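Local coordinates for protein binary enterotoxin of Clostridium perfringens component a (Clostridium perfringens, PDB 5WTZ) that binds NAD+ and, as the enzymatic component of an iota-like binary enterotoxin, ADP-ribosylates actin, at residues W22-K27 with E176-L181; N17-W22 with V143-P148; S224-E229 with E293-Y298; P233-L238 with S374-Y379. All blocks are in the same frame, centred on the assembly; numbering follows the deposited sequence.

Contact 1 (W22-K27 with E176-L181); sequences WAKKRK and ENLRVL
Helix 16-31 packs here against the loop that leads into strand 179-182, the middle strand of a three-stranded antiparallel sheet in the first of the two ADP-ribosyltransferase-like regions, and L178 carries the contact from the loop side. Its CB points at the helix, and its two methyls divide the work. CD1 lies against the CB of A23 at 3.5 Å and also meets the aliphatic part of K24, with CD of K24 at 3.4 Å from CD1 of L178; this pair is shorter than usual, and the exact placement of the K24 chain is less certain. CD2 takes the other lysine more loosely, 4.1 Å from CD of K27. Both lysine chains cross the leucine at about a right angle and touch it with methylenes. K27 reaches this position with CG anti to its backbone N (chi1 -171°). T20, one turn earlier on the same helix, also touches L178. Within the helix, CD of R26 sits 3.4 Å above the plane of the W22 ring, over its centre, while NH1 of R26 hydrogen-bonds O of A168 and OG of S170. With the leucine buried under A23 and lysine methylenes, the partly exposed lysines serve here as apolar chains, and no hydrogen bond between the two segments fixes one to the other.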
loop_
_atom_site.group_PDB
_atom_site.type_symbol
_atom_site.label_atom_id
_atom_site.label_comp_id
_atom_site.label_asym_id
_atom_site.label_seq_id
_atom_site.Cartn_x
_atom_site.Cartn_y
_atom_site.Cartn_z
ATOM N N TRP A 22 16.912 -12.501 -24.895
ATOM C CA TRP A 22 15.731 -12.977 -24.178
ATOM C C TRP A 22 14.610 -11.945 -24.233
ATOM O O TRP A 22 13.479 -12.270 -24.593
ATOM C CB TRP A 22 16.088 -13.300 -22.728
ATOM C CG TRP A 22 14.907 -13.668 -21.882
ATOM C CD1 TRP A 22 14.222 -14.851 -21.892
ATOM C CD2 TRP A 22 14.280 -12.853 -20.889
ATOM N NE1 TRP A 22 13.202 -14.818 -20.969
ATOM C CE2 TRP A 22 13.219 -13.602 -20.338
ATOM C CE3 TRP A 22 14.512 -11.562 -20.406
ATOM C CZ2 TRP A 22 12.392 -13.101 -19.339
ATOM C CZ3 TRP A 22 13.688 -11.070 -19.411
ATOM C CH2 TRP A 22 12.642 -11.840 -18.889
ATOM N N ALA A 23 14.944 -10.695 -23.915
ATOM C CA ALA A 23 13.973 -9.612 -23.927
ATOM C C ALA A 23 13.427 -9.366 -25.319
ATOM O O ALA A 23 12.286 -8.949 -25.483
ATOM C CB ALA A 23 14.592 -8.343 -23.399
ATOM N N LYS A 24 14.247 -9.613 -26.328
ATOM C CA LYS A 24 13.903 -9.127 -27.647
ATOM C C LYS A 24 12.803 -9.899 -28.301
ATOM O O LYS A 24 11.840 -9.325 -28.818
ATOM C CB LYS A 24 15.128 -9.109 -28.543
ATOM C CG LYS A 24 15.129 -7.771 -29.155
ATOM C CD LYS A 24 15.250 -6.864 -27.968
ATOM C CE LYS A 24 14.968 -5.473 -28.347
ATOM N NZ LYS A 24 13.517 -5.262 -28.648
ATOM N N LYS A 25 12.957 -11.208 -28.267
ATOM C CA LYS A 25 11.960 -12.100 -28.800
ATOM C C LYS A 25 10.657 -11.932 -28.084
ATOM O O LYS A 25 9.606 -11.791 -28.708
ATOM C CB LYS A 25 12.425 -13.519 -28.648
ATOM C CG LYS A 25 13.856 -13.606 -28.935
ATOM C CD LYS A 25 14.429 -14.696 -28.137
ATOM C CE LYS A 25 15.902 -14.576 -28.195
ATOM N NZ LYS A 25 16.526 -15.781 -27.683
ATOM N N ARG A 26 10.728 -11.958 -26.757
ATOM C CA ARG A 26 9.513 -11.910 -25.972
ATOM C C ARG A 26 8.850 -10.556 -26.188
ATOM O O ARG A 26 7.633 -10.461 -26.190
ATOM C CB ARG A 26 9.785 -12.190 -24.486
ATOM C CG ARG A 26 10.620 -11.154 -23.751
ATOM C CD ARG A 26 11.107 -11.714 -22.413
ATOM N NE ARG A 26 10.016 -12.262 -21.612
ATOM C CZ ARG A 26 9.291 -11.570 -20.736
ATOM N NH1 ARG A 26 9.534 -10.282 -20.534
ATOM N NH2 ARG A 26 8.322 -12.173 -20.055
ATOM N N LYS A 27 9.649 -9.523 -26.427
ATOM C CA LYS A 27 9.109 -8.204 -26.753
ATOM C C LYS A 27 8.331 -8.220 -28.073
ATOM O O LYS A 27 7.182 -7.779 -28.122
ATOM C CB LYS A 27 10.229 -7.172 -26.817
ATOM C CG LYS A 27 9.748 -5.747 -26.946
ATOM C CD LYS A 27 10.929 -4.791 -26.917
ATOM C CE LYS A 27 10.544 -3.410 -27.414
ATOM N NZ LYS A 27 11.377 -3.011 -28.581
ATOM N N GLU A 176 19.429 -2.303 -26.477
ATOM C CA GLU A 176 20.308 -2.792 -25.459
ATOM C C GLU A 176 19.706 -2.188 -24.180
ATOM O O GLU A 176 18.838 -1.319 -24.286
ATOM C CB GLU A 176 21.757 -2.336 -25.697
ATOM C CG GLU A 176 22.280 -2.495 -27.131
ATOM C CD GLU A 176 22.072 -3.889 -27.688
ATOM O OE1 GLU A 176 23.002 -4.710 -27.536
ATOM O OE2 GLU A 176 21.007 -4.139 -28.283
ATOM N N ASN A 177 20.085 -2.643 -22.992
ATOM C CA ASN A 177 19.482 -2.110 -21.758
ATOM C C ASN A 177 17.951 -1.990 -21.739
ATOM O O ASN A 177 17.405 -0.907 -21.543
ATOM C CB ASN A 177 20.093 -0.738 -21.431
ATOM C CG ASN A 177 21.470 -0.866 -20.864
ATOM O OD1 ASN A 177 22.377 -1.366 -21.537
ATOM N ND2 ASN A 177 21.651 -0.430 -19.625
ATOM N N LEU A 178 17.267 -3.111 -21.942
ATOM C CA LEU A 178 15.803 -3.142 -21.969
ATOM C C LEU A 178 15.151 -3.259 -20.594
ATOM O O LEU A 178 15.713 -3.856 -19.671
ATOM C CB LEU A 178 15.335 -4.314 -22.803
ATOM C CG LEU A 178 15.400 -4.010 -24.282
ATOM C CD1 LEU A 178 15.607 -5.329 -24.931
ATOM C CD2 LEU A 178 14.118 -3.358 -24.758
ATOM N N ARG A 179 13.940 -2.723 -20.480
ATOM C CA ARG A 179 13.240 -2.674 -19.195
ATOM C C ARG A 179 12.154 -3.741 -19.048
ATOM O O ARG A 179 11.711 -4.357 -20.017
ATOM C CB ARG A 179 12.623 -1.289 -18.985
ATOM C CG ARG A 179 13.586 -0.153 -19.249
ATOM C CD ARG A 179 12.994 1.196 -18.857
ATOM N NE ARG A 179 12.665 1.250 -17.438
ATOM C CZ ARG A 179 13.570 1.353 -16.471
ATOM N NH1 ARG A 179 14.856 1.417 -16.774
ATOM N NH2 ARG A 179 13.192 1.393 -15.202
ATOM N N VAL A 180 11.739 -3.946 -17.808
ATOM C CA VAL A 180 10.708 -4.910 -17.489
ATOM C C VAL A 180 9.545 -4.197 -16.814
ATOM O O VAL A 180 9.721 -3.508 -15.820
ATOM C CB VAL A 180 11.253 -6.025 -16.575
ATOM C CG1 VAL A 180 10.120 -6.933 -16.101
ATOM C CG2 VAL A 180 12.341 -6.813 -17.306
ATOM N N LEU A 181 8.355 -4.358 -17.367
ATOM C CA LEU A 181 7.195 -3.666 -16.850
ATOM C C LEU A 181 6.331 -4.624 -16.028
ATOM O O LEU A 181 5.781 -5.591 -16.553
ATOM C CB LEU A 181 6.407 -3.047 -18.009
ATOM C CG LEU A 181 5.157 -2.213 -17.734
ATOM C CD1 LEU A 181 5.380 -1.206 -16.632
ATOM C CD2 LEU A 181 4.723 -1.520 -19.016
#

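Contact 2 (N17-W22 with V143-P148); sequences NSATLW and VTMTEP
M145 sends its side chain from the loop after strand 141-144 to helix 16-31, where its SD meets both A19 and W22. The sulfur lies 3.6 Å from the backbone O of A19 and 3.7 Å from CB of A19. Against W22 it forms a Met-aromatic contact of the edge type, since SD is 5.0 Å from the centroid of the six-membered ring and 89° off the ring normal. SD lies beside the CE3-CZ3 edge, 3.9 Å from each of these W22 atoms.

The carbons of M145 pack on the same two residues. CB of M145 stands 4.0 Å from CB of A19, and its terminal CE lies 4.2 Å from CZ3 of W22. The methionine chain is extended beyond CG (chi2 176°), which carries the sulfur across to the helix, while the indole swings to meet it with CG anti to the W22 backbone N (chi1 174°). F12 meets the W22 ring with the planes at about 45°, and V180 of strand 179-182 and L178 of the loop before it also touch M145.

All three touching residues are buried, and no hydrogen bond crosses. This edge-on Met-aromatic contact joins helix 16-31 to the loop after an outermost strand of the three-stranded antiparallel sheet in the first ADP-ribosyltransferase-like region.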
loop_
_atom_site.group_PDB
_atom_site.type_symbol
_atom_site.label_atom_id
_atom_site.label_comp_id
_atom_site.label_asym_id
_atom_site.label_seq_id
_atom_site.Cartn_x
_atom_site.Cartn_y
_atom_site.Cartn_z
ATOM N N ASN A 17 23.696 -8.895 -22.499
ATOM C CA ASN A 17 23.573 -9.420 -23.853
ATOM C C ASN A 17 22.447 -10.447 -23.971
ATOM O O ASN A 17 21.493 -10.263 -24.733
ATOM C CB ASN A 17 24.886 -10.051 -24.310
ATOM C CG ASN A 17 24.802 -10.607 -25.725
ATOM O OD1 ASN A 17 24.289 -11.537 -26.367
ATOM N ND2 ASN A 17 25.037 -9.741 -26.703
ATOM N N SER A 18 22.564 -11.530 -23.214
ATOM C CA SER A 18 21.542 -12.576 -23.219
ATOM C C SER A 18 20.194 -12.028 -22.767
ATOM O O SER A 18 19.144 -12.446 -23.268
ATOM C CB SER A 18 21.942 -13.728 -22.308
ATOM O OG SER A 18 21.749 -13.349 -20.960
ATOM N N ALA A 19 20.236 -11.098 -21.811
ATOM C CA ALA A 19 19.029 -10.475 -21.288
ATOM C C ALA A 19 18.258 -9.766 -22.400
ATOM O O ALA A 19 17.044 -9.934 -22.519
ATOM C CB ALA A 19 19.370 -9.491 -20.151
ATOM N N THR A 20 18.966 -8.984 -23.220
ATOM C CA THR A 20 18.321 -8.250 -24.306
ATOM C C THR A 20 17.834 -9.213 -25.377
ATOM O O THR A 20 16.801 -8.973 -26.003
ATOM C CB THR A 20 19.260 -7.185 -24.959
ATOM O OG1 THR A 20 20.488 -7.802 -25.366
ATOM C CG2 THR A 20 19.535 -6.015 -24.012
ATOM N N LEU A 21 18.573 -10.298 -25.587
ATOM C CA LEU A 21 18.159 -11.294 -26.561
ATOM C C LEU A 21 16.850 -11.894 -26.079
ATOM O O LEU A 21 15.819 -11.791 -26.755
ATOM C CB LEU A 21 19.217 -12.379 -26.740
ATOM C CG LEU A 21 18.985 -13.186 -28.014
ATOM C CD1 LEU A 21 18.840 -12.255 -29.218
ATOM C CD2 LEU A 21 20.087 -14.209 -28.224
ATOM N N TRP A 22 16.912 -12.501 -24.895
ATOM C CA TRP A 22 15.731 -12.977 -24.178
ATOM C C TRP A 22 14.610 -11.945 -24.233
ATOM O O TRP A 22 13.479 -12.270 -24.593
ATOM C CB TRP A 22 16.088 -13.300 -22.728
ATOM C CG TRP A 22 14.907 -13.668 -21.882
ATOM C CD1 TRP A 22 14.222 -14.851 -21.892
ATOM C CD2 TRP A 22 14.280 -12.853 -20.889
ATOM N NE1 TRP A 22 13.202 -14.818 -20.969
ATOM C CE2 TRP A 22 13.219 -13.602 -20.338
ATOM C CE3 TRP A 22 14.512 -11.562 -20.406
ATOM C CZ2 TRP A 22 12.392 -13.101 -19.339
ATOM C CZ3 TRP A 22 13.688 -11.070 -19.411
ATOM C CH2 TRP A 22 12.642 -11.840 -18.889
ATOM N N VAL A 143 11.440 -1.886 -14.298
ATOM C CA VAL A 143 12.741 -2.204 -13.729
ATOM C C VAL A 143 13.727 -2.646 -14.798
ATOM O O VAL A 143 13.370 -2.743 -15.972
ATOM C CB VAL A 143 12.623 -3.318 -12.678
ATOM C CG1 VAL A 143 11.818 -2.831 -11.495
ATOM C CG2 VAL A 143 11.976 -4.546 -13.292
ATOM N N THR A 144 14.959 -2.933 -14.387
ATOM C CA THR A 144 15.986 -3.392 -15.319
ATOM C C THR A 144 16.415 -4.832 -15.012
ATOM O O THR A 144 16.199 -5.336 -13.906
ATOM C CB THR A 144 17.209 -2.457 -15.301
ATOM O OG1 THR A 144 17.858 -2.525 -14.029
ATOM C CG2 THR A 144 16.771 -1.035 -15.540
ATOM N N MET A 145 17.019 -5.492 -15.999
ATOM C CA MET A 145 17.308 -6.926 -15.918
ATOM C C MET A 145 18.637 -7.267 -15.263
ATOM O O MET A 145 18.882 -8.422 -14.916
ATOM C CB MET A 145 17.292 -7.542 -17.315
ATOM C CG MET A 145 15.977 -7.374 -18.022
ATOM S SD MET A 145 15.987 -7.994 -19.707
ATOM C CE MET A 145 14.560 -7.073 -20.309
ATOM N N THR A 146 19.505 -6.276 -15.123
ATOM C CA THR A 146 20.862 -6.529 -14.656
ATOM C C THR A 146 21.297 -5.489 -13.640
ATOM O O THR A 146 20.740 -4.395 -13.585
ATOM C CB THR A 146 21.878 -6.540 -15.830
ATOM O OG1 THR A 146 21.710 -5.366 -16.632
ATOM C CG2 THR A 146 21.693 -7.774 -16.700
ATOM N N GLU A 147 22.286 -5.849 -12.830
ATOM C CA GLU A 147 22.859 -4.932 -11.859
ATOM C C GLU A 147 23.342 -3.684 -12.562
ATOM O O GLU A 147 24.071 -3.775 -13.541
ATOM C CB GLU A 147 24.009 -5.594 -11.103
ATOM C CG GLU A 147 24.620 -4.713 -10.030
ATOM C CD GLU A 147 25.866 -5.324 -9.429
ATOM O OE1 GLU A 147 25.761 -6.428 -8.852
ATOM O OE2 GLU A 147 26.952 -4.708 -9.542
ATOM N N PRO A 148 22.926 -2.508 -12.075
ATOM C CA PRO A 148 23.329 -1.278 -12.764
ATOM C C PRO A 148 24.842 -1.147 -12.853
ATOM O O PRO A 148 25.561 -1.680 -11.997
ATOM C CB PRO A 148 22.734 -0.180 -11.893
ATOM C CG PRO A 148 21.553 -0.838 -11.228
ATOM C CD PRO A 148 21.993 -2.247 -10.967
#

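Contact 3 (S224-E229 with E293-Y298); sequences SQWGEE and EDIITY
W226 presents one face of its indole to the terminal methyl of I295, joining helix 220-237 to the start of strand 295-301, an outer strand of the five-stranded mixed sheet in the second ADP-ribosyltransferase-like region. The overlap is a CH-pi contact: CD1 of I295 lies 3.6 Å from the centroid of the six-membered ring and only 7° off its normal. The two side chains approach from opposite directions, which lets them span a backbone separation of 10.4 Å between the CA atoms of W226 and I295. The isoleucine reaches out with CG1 anti to its backbone N (chi1 -167°), and its extended chi2 delivers the methyl to the ring.

F216 also meets this ring and touches I295, while L214 packs on both W226 and E293, so the tryptophan is gripped by loop residues as well. The W226 side chain stays about 13 Å from the bound NAD and about 10 Å from the side chain of E384, a residue of the NAD site, so the indole does not touch the dinucleotide. At the ring edge, NE1 of W226 donates to OE2 of E293 at 2.7 Å with an N-H...O angle of 154°; OE2 lies in the ring plane, but the donor stands above the carboxylate plane.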
loop_
_atom_site.group_PDB
_atom_site.type_symbol
_atom_site.label_atom_id
_atom_site.label_comp_id
_atom_site.label_asym_id
_atom_site.label_seq_id
_atom_site.Cartn_x
_atom_site.Cartn_y
_atom_site.Cartn_z
ATOM N N SER A 224 -17.030 -7.757 -1.048
ATOM C CA SER A 224 -18.293 -8.254 -0.527
ATOM C C SER A 224 -18.268 -9.781 -0.371
ATOM O O SER A 224 -18.699 -10.317 0.647
ATOM C CB SER A 224 -19.436 -7.811 -1.443
ATOM O OG SER A 224 -20.658 -8.426 -1.078
ATOM N N GLN A 225 -17.744 -10.471 -1.381
ATOM C CA GLN A 225 -17.624 -11.927 -1.350
ATOM C C GLN A 225 -16.727 -12.433 -0.225
ATOM O O GLN A 225 -17.062 -13.405 0.450
ATOM C CB GLN A 225 -17.106 -12.437 -2.692
ATOM C CG GLN A 225 -18.184 -12.495 -3.766
ATOM C CD GLN A 225 -17.642 -12.856 -5.137
ATOM O OE1 GLN A 225 -16.539 -12.445 -5.513
ATOM N NE2 GLN A 225 -18.419 -13.620 -5.896
ATOM N N TRP A 226 -15.584 -11.784 -0.040
ATOM C CA TRP A 226 -14.674 -12.122 1.051
ATOM C C TRP A 226 -15.346 -11.910 2.405
ATOM O O TRP A 226 -15.308 -12.787 3.275
ATOM C CB TRP A 226 -13.391 -11.294 0.945
ATOM C CG TRP A 226 -12.348 -11.679 1.956
ATOM C CD1 TRP A 226 -11.368 -12.622 1.808
ATOM C CD2 TRP A 226 -12.182 -11.130 3.265
ATOM N NE1 TRP A 226 -10.606 -12.693 2.950
ATOM C CE2 TRP A 226 -11.088 -11.781 3.862
ATOM C CE3 TRP A 226 -12.856 -10.140 3.997
ATOM C CZ2 TRP A 226 -10.653 -11.490 5.148
ATOM C CZ3 TRP A 226 -12.421 -9.846 5.269
ATOM C CH2 TRP A 226 -11.329 -10.520 5.835
ATOM N N GLY A 227 -15.984 -10.755 2.578
ATOM C CA GLY A 227 -16.703 -10.466 3.807
ATOM C C GLY A 227 -17.774 -11.496 4.128
ATOM O O GLY A 227 -17.852 -12.002 5.251
ATOM N N GLU A 228 -18.592 -11.820 3.129
ATOM C CA GLU A 228 -19.629 -12.825 3.279
ATOM C C GLU A 228 -19.068 -14.206 3.617
ATOM O O GLU A 228 -19.561 -14.872 4.521
ATOM C CB GLU A 228 -20.469 -12.905 1.998
ATOM C CG GLU A 228 -21.521 -13.996 2.009
ATOM C CD GLU A 228 -22.674 -13.692 2.950
ATOM O OE1 GLU A 228 -22.823 -12.517 3.359
ATOM O OE2 GLU A 228 -23.430 -14.633 3.281
ATOM N N GLU A 229 -18.057 -14.649 2.880
ATOM C CA GLU A 229 -17.538 -15.997 3.054
ATOM C C GLU A 229 -16.944 -16.173 4.441
ATOM O O GLU A 229 -17.089 -17.216 5.071
ATOM C CB GLU A 229 -16.469 -16.318 1.999
ATOM C CG GLU A 229 -16.977 -16.453 0.578
ATOM C CD GLU A 229 -15.885 -16.888 -0.382
ATOM O OE1 GLU A 229 -15.139 -17.832 -0.041
ATOM O OE2 GLU A 229 -15.765 -16.283 -1.471
ATOM N N GLU A 293 -6.774 -14.300 7.110
ATOM C CA GLU A 293 -5.610 -14.120 6.237
ATOM C C GLU A 293 -5.256 -12.643 6.209
ATOM O O GLU A 293 -6.143 -11.790 6.387
ATOM C CB GLU A 293 -5.898 -14.605 4.820
ATOM C CG GLU A 293 -6.998 -13.798 4.123
ATOM C CD GLU A 293 -7.420 -14.418 2.806
ATOM O OE1 GLU A 293 -6.529 -14.769 2.007
ATOM O OE2 GLU A 293 -8.639 -14.577 2.584
ATOM N N ASP A 294 -3.979 -12.342 5.973
ATOM C CA ASP A 294 -3.506 -10.963 5.906
ATOM C C ASP A 294 -4.346 -10.224 4.882
ATOM O O ASP A 294 -4.587 -10.732 3.777
ATOM C CB ASP A 294 -2.021 -10.875 5.529
ATOM C CG ASP A 294 -1.082 -11.263 6.680
ATOM O OD1 ASP A 294 -1.479 -12.048 7.574
ATOM O OD2 ASP A 294 0.075 -10.793 6.667
ATOM N N ILE A 295 -4.804 -9.036 5.260
ATOM C CA ILE A 295 -5.624 -8.208 4.386
ATOM C C ILE A 295 -5.188 -6.743 4.536
ATOM O O ILE A 295 -4.700 -6.323 5.595
ATOM C CB ILE A 295 -7.150 -8.386 4.686
ATOM C CG1 ILE A 295 -8.006 -7.772 3.574
ATOM C CG2 ILE A 295 -7.530 -7.876 6.080
ATOM C CD1 ILE A 295 -9.494 -8.194 3.627
ATOM N N ILE A 296 -5.304 -5.990 3.453
ATOM C CA ILE A 296 -5.144 -4.543 3.497
ATOM C C ILE A 296 -6.511 -3.891 3.759
ATOM O O ILE A 296 -7.499 -4.227 3.105
ATOM C CB ILE A 296 -4.546 -3.993 2.179
ATOM C CG1 ILE A 296 -3.129 -4.555 1.948
ATOM C CG2 ILE A 296 -4.577 -2.469 2.201
ATOM C CD1 ILE A 296 -2.194 -4.401 3.173
ATOM N N THR A 297 -6.585 -2.973 4.722
ATOM C CA THR A 297 -7.819 -2.218 4.928
ATOM C C THR A 297 -7.496 -0.721 5.074
ATOM O O THR A 297 -6.340 -0.351 5.221
ATOM C CB THR A 297 -8.612 -2.735 6.145
ATOM O OG1 THR A 297 -9.940 -2.196 6.106
ATOM C CG2 THR A 297 -7.901 -2.394 7.489
ATOM N N TYR A 298 -8.520 0.126 5.021
ATOM C CA TYR A 298 -8.344 1.580 4.893
ATOM C C TYR A 298 -9.129 2.389 5.922
ATOM O O TYR A 298 -10.144 1.946 6.441
ATOM C CB TYR A 298 -8.762 2.044 3.487
ATOM C CG TYR A 298 -8.010 1.382 2.343
ATOM C CD1 TYR A 298 -8.456 0.167 1.800
ATOM C CD2 TYR A 298 -6.863 1.965 1.810
ATOM C CE1 TYR A 298 -7.767 -0.441 0.751
ATOM C CE2 TYR A 298 -6.166 1.370 0.761
ATOM C CZ TYR A 298 -6.613 0.169 0.253
ATOM O OH TYR A 298 -5.921 -0.399 -0.782
#

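Contact 4 (P233-L238 with S374-Y379); sequences PWLKEL and SVAEGY
L235, near the end of helix 220-237, is the main bump of this contact, and the hollow it enters is formed by V375 and A376 in the loop between strands 370-372 and 384-387 of the second ADP-ribosyltransferase-like region. The leucine branch straddles A376: CD1 rests 3.6 Å from CB of A376, while CD2 presses on the backbone side, 3.5 Å from CA of A376. The same CD2 also lies 3.9 Å from the carbonyl O of V375. With CG anti to the L235 backbone N (chi1 -178°), the fork is held out from the helix toward the loop.

A smaller bump comes back the other way. CG2 of V375 fits beside the stem of the leucine and near the neighbouring indole of W234, which it meets at the ring edge and not over a face. L238 places CD2 over one face of that ring, and NE1 of W234 is hydrogen-bonded to O of A285. L243 of helix 240-263 touches L235 as well.

A376 opens a type II beta turn ending at Y379, with G378 at a positive phi of 102°. OG of S374 hydrogen-bonds the backbone N of E384, an NAD-binding residue, which ties the loop packed by L235 to the site. No hydrogen bond spans the two segments; at the stem of the leucine, CB of L235 and CG2 of V375 lie 3.9 Å apart.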
loop_
_atom_site.group_PDB
_atom_site.type_symbol
_atom_site.label_atom_id
_atom_site.label_comp_id
_atom_site.label_asym_id
_atom_site.label_seq_id
_atom_site.Cartn_x
_atom_site.Cartn_y
_atom_site.Cartn_z
ATOM N N PRO A 233 -20.550 -16.750 9.037
ATOM C CA PRO A 233 -20.713 -17.583 10.235
ATOM C C PRO A 233 -20.503 -16.795 11.533
ATOM O O PRO A 233 -21.138 -17.116 12.539
ATOM C CB PRO A 233 -19.629 -18.657 10.078
ATOM C CG PRO A 233 -19.209 -18.596 8.632
ATOM C CD PRO A 233 -19.375 -17.167 8.247
ATOM N N TRP A 234 -19.630 -15.788 11.502
ATOM C CA TRP A 234 -19.382 -14.929 12.661
ATOM C C TRP A 234 -20.668 -14.263 13.141
ATOM O O TRP A 234 -20.994 -14.296 14.330
ATOM C CB TRP A 234 -18.331 -13.868 12.322
ATOM C CG TRP A 234 -18.172 -12.773 13.351
ATOM C CD1 TRP A 234 -17.407 -12.812 14.491
ATOM C CD2 TRP A 234 -18.744 -11.460 13.304
ATOM N NE1 TRP A 234 -17.481 -11.610 15.158
ATOM C CE2 TRP A 234 -18.309 -10.769 14.462
ATOM C CE3 TRP A 234 -19.599 -10.806 12.409
ATOM C CZ2 TRP A 234 -18.694 -9.458 14.742
ATOM C CZ3 TRP A 234 -19.977 -9.505 12.689
ATOM C CH2 TRP A 234 -19.526 -8.846 13.847
ATOM N N LEU A 235 -21.393 -13.666 12.203
ATOM C CA LEU A 235 -22.637 -12.974 12.499
ATOM C C LEU A 235 -23.638 -13.896 13.193
ATOM O O LEU A 235 -24.381 -13.459 14.065
ATOM C CB LEU A 235 -23.246 -12.404 11.215
ATOM C CG LEU A 235 -24.543 -11.605 11.382
ATOM C CD1 LEU A 235 -24.268 -10.302 12.120
ATOM C CD2 LEU A 235 -25.210 -11.352 10.040
ATOM N N LYS A 236 -23.640 -15.171 12.812
ATOM C CA LYS A 236 -24.508 -16.171 13.436
ATOM C C LYS A 236 -24.227 -16.366 14.918
ATOM O O LYS A 236 -25.151 -16.465 15.729
ATOM C CB LYS A 236 -24.364 -17.524 12.733
ATOM C CG LYS A 236 -25.496 -17.856 11.781
ATOM C CD LYS A 236 -25.317 -19.234 11.164
ATOM C CE LYS A 236 -25.565 -19.190 9.669
ATOM N NZ LYS A 236 -26.688 -18.280 9.315
ATOM N N GLU A 237 -22.951 -16.444 15.266
ATOM C CA GLU A 237 -22.547 -16.755 16.628
ATOM C C GLU A 237 -22.680 -15.573 17.591
ATOM O O GLU A 237 -22.408 -15.733 18.776
ATOM C CB GLU A 237 -21.098 -17.244 16.655
ATOM C CG GLU A 237 -20.735 -18.303 15.634
ATOM C CD GLU A 237 -19.541 -19.129 16.074
ATOM O OE1 GLU A 237 -19.250 -19.157 17.291
ATOM O OE2 GLU A 237 -18.878 -19.727 15.201
ATOM N N LEU A 238 -23.065 -14.393 17.103
ATOM C CA LEU A 238 -23.162 -13.238 18.002
ATOM C C LEU A 238 -24.289 -13.427 19.012
ATOM O O LEU A 238 -25.381 -13.855 18.635
ATOM C CB LEU A 238 -23.391 -11.942 17.234
ATOM C CG LEU A 238 -22.249 -11.391 16.380
ATOM C CD1 LEU A 238 -22.571 -9.986 15.917
ATOM C CD2 LEU A 238 -20.904 -11.429 17.124
ATOM N N SER A 374 -20.017 -5.615 8.140
ATOM C CA SER A 374 -21.017 -5.313 7.120
ATOM C C SER A 374 -21.761 -6.534 6.562
ATOM O O SER A 374 -22.624 -6.375 5.696
ATOM C CB SER A 374 -20.367 -4.557 5.963
ATOM O OG SER A 374 -19.712 -3.394 6.426
ATOM N N VAL A 375 -21.446 -7.738 7.038
ATOM C CA VAL A 375 -22.240 -8.913 6.660
ATOM C C VAL A 375 -23.617 -8.823 7.285
ATOM O O VAL A 375 -24.591 -9.380 6.764
ATOM C CB VAL A 375 -21.602 -10.246 7.096
ATOM C CG1 VAL A 375 -20.352 -10.512 6.307
ATOM C CG2 VAL A 375 -21.322 -10.257 8.593
ATOM N N ALA A 376 -23.685 -8.121 8.414
ATOM C CA ALA A 376 -24.934 -7.947 9.144
ATOM C C ALA A 376 -25.960 -7.232 8.283
ATOM O O ALA A 376 -25.598 -6.437 7.418
ATOM C CB ALA A 376 -24.692 -7.178 10.435
ATOM N N GLU A 377 -27.236 -7.535 8.511
ATOM C CA GLU A 377 -28.320 -6.871 7.802
ATOM C C GLU A 377 -28.248 -5.362 7.995
ATOM O O GLU A 377 -28.020 -4.883 9.106
ATOM C CB GLU A 377 -29.686 -7.368 8.288
ATOM C CG GLU A 377 -30.009 -8.817 7.992
ATOM C CD GLU A 377 -31.408 -9.189 8.474
ATOM O OE1 GLU A 377 -32.373 -8.551 8.000
ATOM O OE2 GLU A 377 -31.546 -10.102 9.322
ATOM N N GLY A 378 -28.441 -4.615 6.918
ATOM C CA GLY A 378 -28.574 -3.180 7.032
ATOM C C GLY A 378 -27.341 -2.401 6.652
ATOM O O GLY A 378 -27.308 -1.182 6.812
ATOM N N TYR A 379 -26.326 -3.101 6.153
ATOM C CA TYR A 379 -25.102 -2.449 5.699
ATOM C C TYR A 379 -24.785 -2.811 4.256
ATOM O O TYR A 379 -23.685 -3.246 3.927
ATOM C CB TYR A 379 -23.946 -2.792 6.630
ATOM C CG TYR A 379 -24.278 -2.407 8.042
ATOM C CD1 TYR A 379 -24.151 -1.091 8.466
ATOM C CD2 TYR A 379 -24.780 -3.344 8.939
ATOM C CE1 TYR A 379 -24.481 -0.718 9.750
ATOM C CE2 TYR A 379 -25.111 -2.984 10.233
ATOM C CZ TYR A 379 -24.959 -1.670 10.634
ATOM O OH TYR A 379 -25.288 -1.306 11.919
#

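The four contacts form two pairs, one in each ADP-ribosyltransferase-like region. Contacts 1 and 2 share W22 and helix 16-31, and their centres are 7 Å apart. They reach neighbouring strands of one sheet, joined by a probable hydrogen bond from V180 N to V143 O (2.7 Å), and M145 also packs on A23. Contacts 3 and 4 share helix 220-237, with centres 14 Å apart, and V375 touches the backbone at G227. Between the pairs the centres are 37 to 52 Å apart and no atoms touch. The second pair lies near the NAD site: side chains of W226 and A376 come within about 13 and 11 Å of NAD, and that of A376 within about 6 Å of the L250 side chain. The first pair lies away from the annotated sites.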